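Local atomic coordinates of NADP-dependent 2-hydroxyacid dehydrogenase (Rhizobium etli, PDB entry 4XCV), a protein that binds NADPH and probably catalyses the NADP-dependent interconversion of 2-oxoacids and D-2-hydroxyacids. Residues K68-G73 with P87-V92; R189-T194 with F216-R221. All coordinates share one frame; numbering follows the deposited sequence.

How the interactions relate
From the N terminus the chain first builds a five-stranded parallel sheet, and interaction 1 (68-73 with 87-92) adds its last strand: a crossover through helix 78-81 is closed when strand 91-92 pairs with strand 69-72. Further along, the chain builds a seven-stranded parallel sheet, and beside it interaction 2 (189-194 with 216-221) closes a loop that holds strand 196-199 and most of helix 213-216; both its segments belong to the NAD-binding family region. The two loops follow in series, neither nesting nor crossing. Their centres lie about 38 Å apart on opposite sides of the chain's centre, one in each sheet-containing half.

Interaction 1: residues K68-G73 with P87-V92; sequences KVIFSG and PDIPIV
Three backbone hydrogen bonds zip residues 68-73 to residues 87-92. Ile70 N donates to Pro90 O at 3.0 Å, Val92 N returns the bond to Ile70 O at 2.8 Å, and Ser72 N donates to Val92 O at 2.9 Å. All three are close to straight, with N-H...O angles of 160° or more. Ile70 O also receives a CA-H...O contact from Ile91, and one water donates to both Ser72 O and Val92 O, continuing the ladder past the last direct bond.

This is the parallel pairing of a beta-alpha-beta unit, strand 69-72, helix 78-81 and strand 91-92, in which 91-92 forms the outer strand and 69-72 is bonded on its other flank to strand 50-54.

Apolar packing differs on the two faces. On the face of Phe71 and Val92 the side chains lie side by side, pointing the same way, with Phe71 CD1 3.6 Å from Val92 CB. Val69 CG1 sits over one face of the Phe71 ring, offset toward its rim, and meets Val92 CG2 at 3.9 Å; helix 292-305 covers this group through Phe304, Val297 and His296. An alanine in place of Phe71 is likely to open a gap beside Val92 and strip Val69 CG1 of the ring beneath it. On the face of Ile70 and Ile91, Ile70 CB touches Ile91 CG1, while Ile70 CD1 meets Pro87 CG at 4.1 Å, the two side chains crossing at about a right angle. Ile89 holds CG1 between its backbone N and carbonyl carbon (chi1 55°), which carries CD1 to within 3.8 Å of Ile70 CG1.

Polar ends turn elsewhere: Ser72 OG bonds His79, and Lys68 NZ pairs with Glu49.

Interaction 2: residues R189-T194 with F216-R221; sequences RFLAKT and FKKLRR
The last turn of helix 187-192 and the residues that follow it, in the NAD-binding domain, meet the loop after helix 213-216, where a type I turn from Phe216 to Leu219 brings Lys218, Leu219 and Arg220 against Leu191 to Thr194. One hydrogen bond ties the two backbones: Arg220 N donates to Thr194 O at 3.0 Å. Nearby, Leu219 CA sends a C-H toward Leu191 O at 3.3 Å, and Ala192 CA does the same toward Lys218 O.

Beside this backbone contact the side chains form a small apolar seam. Leu191 CD2 meets Leu219 CD2 at 3.7 Å, the two side chains crossing obliquely, while Leu191 CD1 lies 3.8 Å from Lys218 CB. Leu219 CD2 also reaches CB and CG2 of Thr194; beyond it Leu219 packs on Pro228 and Leu253. Lys218 leads its extended chain away from the contact, and its NZ forms salt bridges with Asp188 and Glu214.

Thr194 turns OG1 back beside its own backbone N (chi1 -63°), over the centre of the Phe190 ring, and donates to Phe190 O. That oxygen also accepts from Lys193 N, the two donors coming from opposite faces of its carbonyl plane.

Arg220 sets CG anti to its backbone N, and its chain turns about the CG-CD bond (chi3 64°), which lays the guanidinium over the Lys193 carbonyl oxygen. Its NH2 forms a salt bridge with Asp195, while Lys193 O sits 3.3 Å above the guanidinium plane, over the centre of the group.

Interaction 1: residues K68-G73 with P87-V92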
loop_
_atom_site.group_PDB
_atom_site.type_symbol
_atom_site.label_atom_id
_atom_site.label_comp_id
_atom_site.label_asym_id
_atom_site.label_seq_id
_atom_site.Cartn_x
_atom_site.Cartn_y
_atom_site.Cartn_z
ATOM N N LYS A 68 -25.891 -4.085 -34.209
ATOM C CA LYS A 68 -25.349 -2.722 -34.249
ATOM C C LYS A 68 -24.112 -2.544 -33.368
ATOM O O LYS A 68 -23.264 -1.715 -33.708
ATOM C CB LYS A 68 -26.436 -1.736 -33.828
ATOM C CG LYS A 68 -27.670 -1.799 -34.715
ATOM C CD LYS A 68 -28.627 -0.697 -34.331
ATOM C CE LYS A 68 -29.778 -0.519 -35.303
ATOM N NZ LYS A 68 -30.849 -1.482 -34.997
ATOM N N VAL A 69 -24.044 -3.228 -32.220
ATOM C CA VAL A 69 -22.949 -3.047 -31.277
ATOM C C VAL A 69 -22.675 -4.390 -30.638
ATOM O O VAL A 69 -23.609 -5.115 -30.266
ATOM C CB VAL A 69 -23.254 -2.015 -30.153
ATOM C CG1 VAL A 69 -21.969 -1.758 -29.355
ATOM C CG2 VAL A 69 -23.831 -0.719 -30.727
ATOM N N ILE A 70 -21.390 -4.697 -30.480
ATOM C CA ILE A 70 -20.938 -5.805 -29.654
ATOM C C ILE A 70 -20.316 -5.275 -28.353
ATOM O O ILE A 70 -19.460 -4.374 -28.401
ATOM C CB ILE A 70 -19.897 -6.679 -30.403
ATOM C CG1 ILE A 70 -20.575 -7.410 -31.559
ATOM C CG2 ILE A 70 -19.176 -7.645 -29.482
ATOM C CD1 ILE A 70 -19.607 -7.887 -32.595
ATOM N N PHE A 71 -20.728 -5.862 -27.233
ATOM C CA PHE A 71 -20.170 -5.568 -25.939
ATOM C C PHE A 71 -19.366 -6.736 -25.465
ATOM O O PHE A 71 -19.862 -7.863 -25.374
ATOM C CB PHE A 71 -21.266 -5.225 -24.931
ATOM C CG PHE A 71 -22.033 -3.984 -25.278
ATOM C CD1 PHE A 71 -21.547 -2.762 -24.857
ATOM C CD2 PHE A 71 -23.183 -4.016 -26.035
ATOM C CE1 PHE A 71 -22.211 -1.589 -25.165
ATOM C CE2 PHE A 71 -23.874 -2.846 -26.340
ATOM C CZ PHE A 71 -23.386 -1.630 -25.890
ATOM N N SER A 72 -18.087 -6.499 -25.181
ATOM C CA SER A 72 -17.282 -7.517 -24.526
ATOM C C SER A 72 -17.764 -7.758 -23.108
ATOM O O SER A 72 -18.094 -6.832 -22.374
ATOM C CB SER A 72 -15.808 -7.076 -24.497
ATOM O OG SER A 72 -15.055 -8.131 -23.918
ATOM N N GLY A 73 -17.805 -9.025 -22.704
ATOM C CA GLY A 73 -18.091 -9.380 -21.335
ATOM C C GLY A 73 -16.938 -9.265 -20.389
ATOM O O GLY A 73 -17.072 -9.471 -19.180
ATOM N N PRO A 87 -18.287 -8.820 -37.452
ATOM C CA PRO A 87 -18.803 -7.721 -38.268
ATOM C C PRO A 87 -18.120 -6.380 -37.992
ATOM O O PRO A 87 -17.504 -6.201 -36.940
ATOM C CB PRO A 87 -20.288 -7.663 -37.890
ATOM C CG PRO A 87 -20.393 -8.335 -36.563
ATOM C CD PRO A 87 -19.323 -9.385 -36.570
ATOM N N ASP A 88 -18.228 -5.470 -38.956
ATOM C CA ASP A 88 -17.558 -4.174 -38.887
ATOM C C ASP A 88 -18.510 -3.220 -38.191
ATOM O O ASP A 88 -19.142 -2.372 -38.804
ATOM C CB ASP A 88 -17.221 -3.694 -40.304
ATOM C CG ASP A 88 -16.461 -2.386 -40.330
ATOM O OD1 ASP A 88 -16.052 -1.856 -39.260
ATOM O OD2 ASP A 88 -16.241 -1.887 -41.457
ATOM N N ILE A 89 -18.661 -3.455 -36.897
ATOM C CA ILE A 89 -19.481 -2.647 -36.024
ATOM C C ILE A 89 -18.670 -2.396 -34.752
ATOM O O ILE A 89 -17.699 -3.108 -34.479
ATOM C CB ILE A 89 -20.810 -3.343 -35.637
ATOM C CG1 ILE A 89 -20.575 -4.732 -35.004
ATOM C CG2 ILE A 89 -21.733 -3.488 -36.851
ATOM C CD1 ILE A 89 -21.851 -5.390 -34.505
ATOM N N PRO A 90 -19.056 -1.385 -33.973
ATOM C CA PRO A 90 -18.247 -1.078 -32.785
ATOM C C PRO A 90 -18.225 -2.228 -31.798
ATOM O O PRO A 90 -19.234 -2.897 -31.578
ATOM C CB PRO A 90 -18.956 0.128 -32.168
ATOM C CG PRO A 90 -19.664 0.772 -33.309
ATOM C CD PRO A 90 -20.076 -0.340 -34.228
ATOM N N ILE A 91 -17.045 -2.451 -31.221
ATOM C CA ILE A 91 -16.883 -3.369 -30.123
ATOM C C ILE A 91 -16.483 -2.564 -28.908
ATOM O O ILE A 91 -15.480 -1.832 -28.943
ATOM C CB ILE A 91 -15.785 -4.389 -30.430
ATOM C CG1 ILE A 91 -16.177 -5.227 -31.660
ATOM C CG2 ILE A 91 -15.557 -5.275 -29.212
ATOM C CD1 ILE A 91 -15.040 -5.932 -32.303
ATOM N N VAL A 92 -17.271 -2.658 -27.867
ATOM C CA VAL A 92 -17.121 -1.872 -26.639
ATOM C C VAL A 92 -16.531 -2.756 -25.558
ATOM O O VAL A 92 -17.091 -3.814 -25.253
ATOM C CB VAL A 92 -18.506 -1.305 -26.184
ATOM C CG1 VAL A 92 -18.449 -0.605 -24.839
ATOM C CG2 VAL A 92 -19.050 -0.369 -27.216
HETATM O O HOH W 1 -18.635 -4.078 -22.881
#

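Interaction 2: residues R189-T194 with F216-R221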
loop_
_atom_site.group_PDB
_atom_site.type_symbol
_atom_site.label_atom_id
_atom_site.label_comp_id
_atom_site.label_asym_id
_atom_site.label_seq_id
_atom_site.Cartn_x
_atom_site.Cartn_y
_atom_site.Cartn_z
ATOM N N ARG A 189 15.559 1.975 -23.084
ATOM C CA ARG A 189 15.899 3.058 -22.203
ATOM C C ARG A 189 15.015 3.070 -20.958
ATOM O O ARG A 189 15.481 3.332 -19.848
ATOM C CB ARG A 189 15.733 4.370 -22.974
ATOM C CG ARG A 189 16.050 5.560 -22.173
ATOM C CD ARG A 189 15.887 6.773 -23.046
ATOM N NE ARG A 189 16.065 7.921 -22.218
ATOM C CZ ARG A 189 15.893 9.145 -22.630
ATOM N NH1 ARG A 189 15.535 9.373 -23.884
ATOM N NH2 ARG A 189 16.062 10.133 -21.761
ATOM N N PHE A 190 13.730 2.865 -21.169
ATOM C CA PHE A 190 12.761 2.847 -20.079
ATOM C C PHE A 190 13.093 1.705 -19.138
ATOM O O PHE A 190 13.122 1.910 -17.930
ATOM C CB PHE A 190 11.359 2.702 -20.672
ATOM C CG PHE A 190 10.294 2.254 -19.710
ATOM C CD1 PHE A 190 9.550 3.163 -18.949
ATOM C CD2 PHE A 190 9.997 0.890 -19.561
ATOM C CE1 PHE A 190 8.552 2.686 -18.097
ATOM C CE2 PHE A 190 9.004 0.451 -18.716
ATOM C CZ PHE A 190 8.297 1.351 -17.985
ATOM N N LEU A 191 13.376 0.514 -19.668
ATOM C CA LEU A 191 13.690 -0.617 -18.773
ATOM C C LEU A 191 14.934 -0.379 -17.919
ATOM O O LEU A 191 14.977 -0.688 -16.725
ATOM C CB LEU A 191 13.897 -1.906 -19.577
ATOM C CG LEU A 191 12.642 -2.469 -20.251
ATOM C CD1 LEU A 191 13.032 -3.594 -21.207
ATOM C CD2 LEU A 191 11.654 -2.961 -19.245
ATOM N N ALA A 192 15.931 0.252 -18.526
ATOM C CA ALA A 192 17.179 0.527 -17.818
ATOM C C ALA A 192 17.051 1.479 -16.646
ATOM O O ALA A 192 17.923 1.478 -15.760
ATOM C CB ALA A 192 18.199 1.072 -18.805
ATOM N N LYS A 193 15.981 2.265 -16.632
ATOM C CA LYS A 193 15.658 3.183 -15.543
ATOM C C LYS A 193 14.721 2.608 -14.497
ATOM O O LYS A 193 14.446 3.279 -13.516
ATOM C CB LYS A 193 14.952 4.447 -16.124
ATOM C CG LYS A 193 15.788 5.320 -17.020
ATOM C CD LYS A 193 14.981 6.390 -17.764
ATOM C CE LYS A 193 14.260 7.373 -16.845
ATOM N NZ LYS A 193 15.155 8.433 -16.307
ATOM N N THR A 194 14.201 1.417 -14.737
ATOM C CA THR A 194 13.114 0.845 -13.931
ATOM C C THR A 194 13.633 -0.145 -12.871
ATOM O O THR A 194 14.321 -1.096 -13.208
ATOM C CB THR A 194 12.093 0.156 -14.839
ATOM O OG1 THR A 194 11.513 1.130 -15.699
ATOM C CG2 THR A 194 11.004 -0.487 -14.052
ATOM N N PHE A 216 13.900 -8.997 -18.806
ATOM C CA PHE A 216 14.263 -8.899 -17.393
ATOM C C PHE A 216 15.716 -8.493 -17.191
ATOM O O PHE A 216 16.043 -7.756 -16.266
ATOM C CB PHE A 216 14.006 -10.211 -16.642
ATOM C CG PHE A 216 12.563 -10.682 -16.690
ATOM C CD1 PHE A 216 11.512 -9.804 -16.562
ATOM C CD2 PHE A 216 12.282 -12.015 -16.885
ATOM C CE1 PHE A 216 10.211 -10.253 -16.626
ATOM C CE2 PHE A 216 10.993 -12.471 -16.957
ATOM C CZ PHE A 216 9.947 -11.574 -16.826
ATOM N N LYS A 217 16.568 -8.955 -18.108
ATOM C CA LYS A 217 17.995 -8.586 -18.068
ATOM C C LYS A 217 18.253 -7.124 -18.395
ATOM O O LYS A 217 19.392 -6.657 -18.199
ATOM C CB LYS A 217 18.813 -9.494 -18.985
ATOM C CG LYS A 217 18.976 -10.916 -18.465
ATOM C CD LYS A 217 19.588 -11.800 -19.519
ATOM C CE LYS A 217 19.336 -13.261 -19.242
ATOM N NZ LYS A 217 19.583 -13.669 -17.837
ATOM N N LYS A 218 17.240 -6.403 -18.912
ATOM C CA LYS A 218 17.378 -4.963 -19.214
ATOM C C LYS A 218 16.944 -4.045 -18.075
ATOM O O LYS A 218 17.235 -2.853 -18.089
ATOM C CB LYS A 218 16.598 -4.634 -20.472
ATOM C CG LYS A 218 17.271 -5.205 -21.711
ATOM C CD LYS A 218 16.423 -4.910 -22.928
ATOM C CE LYS A 218 16.981 -5.466 -24.209
ATOM N NZ LYS A 218 15.830 -5.488 -25.164
ATOM N N LEU A 219 16.298 -4.585 -17.054
ATOM C CA LEU A 219 15.864 -3.771 -15.916
ATOM C C LEU A 219 17.056 -3.282 -15.131
ATOM O O LEU A 219 18.157 -3.860 -15.195
ATOM C CB LEU A 219 14.944 -4.591 -15.011
ATOM C CG LEU A 219 13.565 -4.850 -15.621
ATOM C CD1 LEU A 219 12.796 -5.911 -14.830
ATOM C CD2 LEU A 219 12.754 -3.573 -15.727
ATOM N N ARG A 220 16.852 -2.216 -14.370
ATOM C CA ARG A 220 17.946 -1.592 -13.667
ATOM C C ARG A 220 18.594 -2.576 -12.659
ATOM O O ARG A 220 17.874 -3.131 -11.800
ATOM C CB ARG A 220 17.507 -0.295 -12.996
ATOM C CG ARG A 220 18.672 0.375 -12.311
ATOM C CD ARG A 220 18.582 1.877 -12.238
ATOM N NE ARG A 220 17.464 2.349 -11.448
ATOM C CZ ARG A 220 17.114 3.626 -11.382
ATOM N NH1 ARG A 220 17.814 4.538 -12.069
ATOM N NH2 ARG A 220 16.078 4.010 -10.646
ATOM N N ARG A 221 19.929 -2.731 -12.750
ATOM C CA ARG A 221 20.678 -3.684 -11.878
ATOM C C ARG A 221 21.326 -3.011 -10.662
ATOM O O ARG A 221 21.741 -3.719 -9.725
ATOM C CB ARG A 221 21.761 -4.404 -12.664
ATOM C CG ARG A 221 21.209 -5.395 -13.665
ATOM C CD ARG A 221 22.252 -5.801 -14.678
ATOM N NE ARG A 221 21.622 -6.675 -15.664
ATOM C CZ ARG A 221 22.255 -7.525 -16.457
ATOM N NH1 ARG A 221 23.585 -7.658 -16.410
ATOM N NH2 ARG A 221 21.544 -8.255 -17.293
#